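Local coordinates for protein RNA silencing suppressor p19 (Tomato bushy stunt virus, PDB 4J5V) that binds small interfering RNA duplexes as a homodimer, probably selecting them by the length of the duplex region to suppress host RNA silencing, at residues Lys38-Phe43 and Thr89-Phe94. Sequence-based numbering, arbitrary orientation.
Sequences KESWGF and TYSIRF. With nucleotides of chain B.
The two central strands of the four-stranded antiparallel sheet of the p19 core, 38-43 and 89-94, join here so that one face meets RNA and the other the protein interior. Backbone hydrogen bonds link the pairs Lys38-Arg93, Ser40-Ser91 and Gly42-Thr89, that of Gly42 N to Thr89 O (2.8 Å) being nearly straight at 173°. Between them, on the interior face, the non-hydrogen-bonded pairing of Trp41 with Tyr90 sets Tyr90 CB over the six-membered ring of Trp41, 3.6 Å from the centroid, in a CH-pi contact. With CG anti to the backbone N (chi1 173°), the phenol ring runs diagonally toward Glu39, where Tyr90 OH donates to Glu39 OE2 (2.6 Å), which accepts through its anti lone pair at the ring edge. Lys119 of helix 108-123 bridges to the same oxygen and Ser67 bonds OE1, so this buried carboxylate probably stays charged. On the RNA face, Ser91 CB packs on Ser40 OG (3.4 Å), and Ser91 OG, bonded to Thr100, approaches C5' of C11 of chain B (3.1 Å). Extended Arg93 bonds through NH1 to OP2 of G13 of chain B (3.2 Å), while Lys38 pairs with another phosphate, gripping the sugar-phosphate backbone on the RNA-binding sheet of the tombusvirus p19 fold.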
ATOM      1  N   LYS A  38       8.606   9.638  -5.437  1.00 24.97           N
ATOM      2  CA  LYS A  38       8.062   9.220  -6.716  1.00 26.02           C
ATOM      3  C   LYS A  38       6.703   8.614  -6.486  1.00 25.50           C
ATOM      4  O   LYS A  38       6.545   7.788  -5.544  1.00 23.91           O
ATOM      5  CB  LYS A  38       8.952   8.083  -7.264  1.00 28.20           C
ATOM      6  CG  LYS A  38      10.291   8.454  -7.826  0.50 30.02           C
ATOM      7  CD  LYS A  38      10.868   7.221  -8.579  0.50 32.75           C
ATOM      8  CE  LYS A  38      11.829   6.474  -7.694  0.50 36.97           C
ATOM      9  NZ  LYS A  38      12.903   7.441  -7.313  0.50 41.42           N
ATOM     10  N   GLU A  39       5.809   8.831  -7.451  1.00 22.23           N
ATOM     11  CA  GLU A  39       4.513   8.271  -7.385  1.00 22.70           C
ATOM     12  C   GLU A  39       4.134   7.954  -8.822  1.00 24.65           C
ATOM     13  O   GLU A  39       4.676   8.564  -9.769  1.00 23.69           O
ATOM     14  CB  GLU A  39       3.478   9.237  -6.706  1.00 22.97           C
ATOM     15  CG  GLU A  39       3.122  10.458  -7.508  1.00 24.67           C
ATOM     16  CD  GLU A  39       2.104  11.356  -6.844  1.00 25.59           C
ATOM     17  OE1 GLU A  39       2.021  12.546  -7.280  1.00 26.15           O
ATOM     18  OE2 GLU A  39       1.378  10.926  -5.900  1.00 25.02           O
ATOM     19  N   SER A  40       3.199   7.005  -9.000  1.00 23.48           N
ATOM     20  CA  SER A  40       2.776   6.617 -10.342  1.00 24.18           C
ATOM     21  C   SER A  40       1.340   6.107 -10.348  1.00 23.52           C
ATOM     22  O   SER A  40       0.859   5.560  -9.344  1.00 24.32           O
ATOM     23  CB  SER A  40       3.744   5.563 -10.895  1.00 23.51           C
ATOM     24  OG  SER A  40       3.541   4.386 -10.192  1.00 29.09           O
ATOM     25  N   TRP A  41       0.652   6.283 -11.471  1.00 21.40           N
ATOM     26  CA  TRP A  41      -0.684   5.704 -11.665  1.00 22.43           C
ATOM     27  C   TRP A  41      -0.631   4.856 -12.900  1.00 24.52           C
ATOM     28  O   TRP A  41      -0.220   5.335 -13.980  1.00 25.53           O
ATOM     29  CB  TRP A  41      -1.704   6.813 -11.850  1.00 20.87           C
ATOM     30  CG  TRP A  41      -2.372   7.309 -10.542  1.00 20.98           C
ATOM     31  CD1 TRP A  41      -2.149   8.529  -9.869  1.00 20.07           C
ATOM     32  CD2 TRP A  41      -3.398   6.629  -9.812  1.00 19.03           C
ATOM     33  NE1 TRP A  41      -2.965   8.608  -8.765  1.00 19.56           N
ATOM     34  CE2 TRP A  41      -3.709   7.429  -8.684  1.00 19.71           C
ATOM     35  CE3 TRP A  41      -4.024   5.360  -9.959  1.00 18.89           C
ATOM     36  CZ2 TRP A  41      -4.705   7.058  -7.754  1.00 21.07           C
ATOM     37  CZ3 TRP A  41      -5.008   4.965  -8.990  1.00 21.43           C
ATOM     38  CH2 TRP A  41      -5.332   5.815  -7.910  1.00 21.26           C
ATOM     39  N   GLY A  42      -1.057   3.599 -12.772  1.00 26.88           N
ATOM     40  CA  GLY A  42      -1.188   2.680 -13.911  1.00 25.36           C
ATOM     41  C   GLY A  42      -2.640   2.273 -14.218  1.00 27.10           C
ATOM     42  O   GLY A  42      -3.418   2.020 -13.321  1.00 26.31           O
ATOM     43  N   PHE A  43      -3.012   2.197 -15.521  1.00 26.94           N
ATOM     44  CA  PHE A  43      -4.365   1.825 -15.945  1.00 27.23           C
ATOM     45  C   PHE A  43      -4.145   0.893 -17.106  1.00 30.71           C
ATOM     46  O   PHE A  43      -3.667   1.337 -18.175  1.00 30.64           O
ATOM     47  CB  PHE A  43      -5.150   3.056 -16.420  1.00 27.10           C
ATOM     48  CG  PHE A  43      -5.098   4.243 -15.470  1.00 28.30           C
ATOM     49  CD1 PHE A  43      -4.511   5.443 -15.877  1.00 27.19           C
ATOM     50  CD2 PHE A  43      -5.631   4.161 -14.177  1.00 26.50           C
ATOM     51  CE1 PHE A  43      -4.486   6.549 -15.009  1.00 28.07           C
ATOM     52  CE2 PHE A  43      -5.590   5.237 -13.306  1.00 25.21           C
ATOM     53  CZ  PHE A  43      -5.008   6.467 -13.738  1.00 26.14           C
ATOM     54  N   THR A  89      -3.526   0.826 -10.620  1.00 26.34           N
ATOM     55  CA  THR A  89      -2.565   0.745  -9.561  1.00 27.48           C
ATOM     56  C   THR A  89      -1.994   2.123  -9.240  1.00 25.60           C
ATOM     57  O   THR A  89      -1.557   2.805 -10.150  1.00 26.46           O
ATOM     58  CB  THR A  89      -1.420  -0.187  -9.937  1.00 27.40           C
ATOM     59  OG1 THR A  89      -1.950  -1.490 -10.165  1.00 35.02           O
ATOM     60  CG2 THR A  89      -0.435  -0.321  -8.771  1.00 25.95           C
ATOM     61  N   TYR A  90      -1.929   2.474  -7.957  1.00 24.26           N
ATOM     62  CA  TYR A  90      -1.219   3.671  -7.513  1.00 21.61           C
ATOM     63  C   TYR A  90       0.049   3.187  -6.779  1.00 24.11           C
ATOM     64  O   TYR A  90      -0.018   2.318  -5.920  1.00 25.87           O
ATOM     65  CB  TYR A  90      -2.093   4.494  -6.588  1.00 23.97           C
ATOM     66  CG  TYR A  90      -1.311   5.635  -5.988  1.00 21.85           C
ATOM     67  CD1 TYR A  90      -0.949   6.729  -6.802  1.00 20.37           C
ATOM     68  CD2 TYR A  90      -0.865   5.586  -4.662  1.00 22.62           C
ATOM     69  CE1 TYR A  90      -0.136   7.788  -6.311  1.00 24.93           C
ATOM     70  CE2 TYR A  90      -0.146   6.724  -4.097  1.00 23.86           C
ATOM     71  CZ  TYR A  90       0.236   7.779  -4.949  1.00 22.46           C
ATOM     72  OH  TYR A  90       0.966   8.841  -4.476  1.00 26.51           O
ATOM     73  N   SER A  91       1.194   3.790  -7.021  1.00 23.86           N
ATOM     74  CA  SER A  91       2.386   3.444  -6.229  1.00 24.91           C
ATOM     75  C   SER A  91       3.037   4.695  -5.715  1.00 24.54           C
ATOM     76  O   SER A  91       3.048   5.679  -6.382  1.00 22.41           O
ATOM     77  CB  SER A  91       3.446   2.923  -7.143  1.00 27.46           C
ATOM     78  OG  SER A  91       3.429   1.590  -7.011  1.00 35.23           O
ATOM     79  N   ILE A  92       3.654   4.631  -4.543  1.00 24.79           N
ATOM     80  CA  ILE A  92       4.365   5.766  -4.032  1.00 22.33           C
ATOM     81  C   ILE A  92       5.602   5.220  -3.317  1.00 25.52           C
ATOM     82  O   ILE A  92       5.527   4.173  -2.671  1.00 27.86           O
ATOM     83  CB  ILE A  92       3.532   6.703  -3.131  1.00 22.98           C
ATOM     84  CG1 ILE A  92       4.454   7.888  -2.646  1.00 20.02           C
ATOM     85  CG2 ILE A  92       2.757   5.934  -1.932  1.00 19.45           C
ATOM     86  CD1 ILE A  92       3.596   9.049  -1.866  1.00 23.92           C
ATOM     87  N   ARG A  93       6.749   5.874  -3.481  1.00 23.77           N
ATOM     88  CA  ARG A  93       7.954   5.432  -2.823  1.00 25.62           C
ATOM     89  C   ARG A  93       8.600   6.636  -2.158  1.00 26.77           C
ATOM     90  O   ARG A  93       8.772   7.694  -2.789  1.00 27.14           O
ATOM     91  CB  ARG A  93       8.930   4.763  -3.794  1.00 25.15           C
ATOM     92  CG  ARG A  93      10.190   4.376  -3.042  1.00 27.82           C
ATOM     93  CD  ARG A  93      11.075   3.408  -3.785  1.00 37.67           C
ATOM     94  NE  ARG A  93      12.114   2.952  -2.851  1.00 45.35           N
ATOM     95  CZ  ARG A  93      13.010   2.012  -3.136  1.00 52.99           C
ATOM     96  NH1 ARG A  93      13.004   1.418  -4.345  1.00 57.14           N
ATOM     97  NH2 ARG A  93      13.921   1.662  -2.223  1.00 53.21           N
ATOM     98  N   PHE A  94       8.973   6.469  -0.898  1.00 27.55           N
ATOM     99  CA  PHE A  94       9.571   7.558  -0.155  1.00 26.97           C
ATOM    100  C   PHE A  94      10.422   6.959   0.973  1.00 29.56           C
ATOM    101  O   PHE A  94       9.929   6.088   1.737  1.00 29.61           O
ATOM    102  CB  PHE A  94       8.448   8.480   0.405  1.00 24.99           C
ATOM    103  CG  PHE A  94       8.984   9.745   1.168  1.00 28.80           C
ATOM    104  CD1 PHE A  94       9.884  10.638   0.557  1.00 25.38           C
ATOM    105  CD2 PHE A  94       8.553  10.044   2.453  1.00 27.61           C
ATOM    106  CE1 PHE A  94      10.327  11.832   1.232  1.00 28.08           C
ATOM    107  CE2 PHE A  94       9.052  11.197   3.175  1.00 28.03           C
ATOM    108  CZ  PHE A  94       9.966  12.075   2.530  1.00 29.34           C
TER
ATOM    109  P     G B  13      13.816  -2.020  -2.746  1.00 48.14           P
ATOM    110  OP1   G B  13      13.948  -1.046  -1.616  1.00 52.37           O
ATOM    111  OP2   G B  13      14.080  -1.613  -4.118  1.00 50.11           O
ATOM    112  O5'   G B  13      14.746  -3.308  -2.517  1.00 48.01           O
ATOM    113  C5'   G B  13      14.627  -4.068  -1.264  1.00 42.19           C
ATOM    114  C4'   G B  13      15.412  -5.360  -1.412  1.00 42.22           C
ATOM    115  O4'   G B  13      14.574  -6.246  -2.181  1.00 43.92           O
ATOM    116  C3'   G B  13      16.714  -5.379  -2.178  1.00 43.58           C
ATOM    117  O3'   G B  13      17.815  -4.973  -1.370  1.00 44.19           O
ATOM    118  C2'   G B  13      16.810  -6.860  -2.553  1.00 44.83           C
ATOM    119  O2'   G B  13      17.065  -7.694  -1.422  1.00 43.60           O
ATOM    120  C1'   G B  13      15.357  -7.104  -3.004  1.00 43.97           C
ATOM    121  N9    G B  13      15.134  -6.913  -4.446  1.00 47.35           N
ATOM    122  C8    G B  13      14.606  -5.814  -5.098  1.00 50.45           C
ATOM    123  N7    G B  13      14.548  -5.943  -6.414  1.00 51.37           N
ATOM    124  C5    G B  13      15.084  -7.206  -6.655  1.00 49.73           C
ATOM    125  C6    G B  13      15.313  -7.897  -7.890  1.00 52.12           C
ATOM    126  O6    G B  13      15.066  -7.498  -9.027  1.00 49.88           O
ATOM    127  N1    G B  13      15.920  -9.154  -7.721  1.00 51.97           N
ATOM    128  C2    G B  13      16.275  -9.672  -6.480  1.00 52.25           C
ATOM    129  N2    G B  13      16.848 -10.895  -6.481  1.00 52.17           N
ATOM    130  N3    G B  13      16.071  -9.034  -5.317  1.00 49.07           N
ATOM    131  C4    G B  13      15.478  -7.802  -5.465  1.00 49.48           C
ATOM    132  P     C B  11       6.212   0.532 -11.126  1.00 58.57           P
ATOM    133  OP1   C B  11       6.020   2.022 -10.986  1.00 56.32           O
ATOM    134  OP2   C B  11       7.306  -0.064 -11.942  1.00 62.81           O
ATOM    135  O5'   C B  11       6.398  -0.282  -9.741  1.00 58.91           O
ATOM    136  C5'   C B  11       5.609   0.059  -8.568  1.00 56.37           C
ATOM    137  C4'   C B  11       5.863  -0.917  -7.424  1.00 54.73           C
ATOM    138  O4'   C B  11       5.404  -2.231  -7.803  1.00 55.60           O
ATOM    139  C3'   C B  11       7.329  -1.222  -7.079  1.00 54.41           C
ATOM    140  O3'   C B  11       7.931  -0.241  -6.281  1.00 51.20           O
ATOM    141  C2'   C B  11       7.171  -2.490  -6.268  1.00 54.30           C
ATOM    142  O2'   C B  11       6.594  -2.209  -5.017  1.00 52.48           O
ATOM    143  C1'   C B  11       6.180  -3.234  -7.150  1.00 55.30           C
ATOM    144  N1    C B  11       6.828  -4.151  -8.165  1.00 55.99           N
ATOM    145  C2    C B  11       7.222  -5.442  -7.760  1.00 57.01           C
ATOM    146  O2    C B  11       7.060  -5.836  -6.569  1.00 54.33           O
ATOM    147  N3    C B  11       7.748  -6.271  -8.704  1.00 55.34           N
ATOM    148  C4    C B  11       7.925  -5.851  -9.949  1.00 54.97           C
ATOM    149  N4    C B  11       8.465  -6.723 -10.785  1.00 56.88           N
ATOM    150  C5    C B  11       7.556  -4.536 -10.371  1.00 58.74           C
ATOM    151  C6    C B  11       6.997  -3.726  -9.454  1.00 55.73           C
TER
HETATM  152  O   HOH W   1      11.791   7.720  -4.161  1.00 43.88           O
HETATM  153  O   HOH W   2       1.565   2.535 -10.555  1.00 36.12           O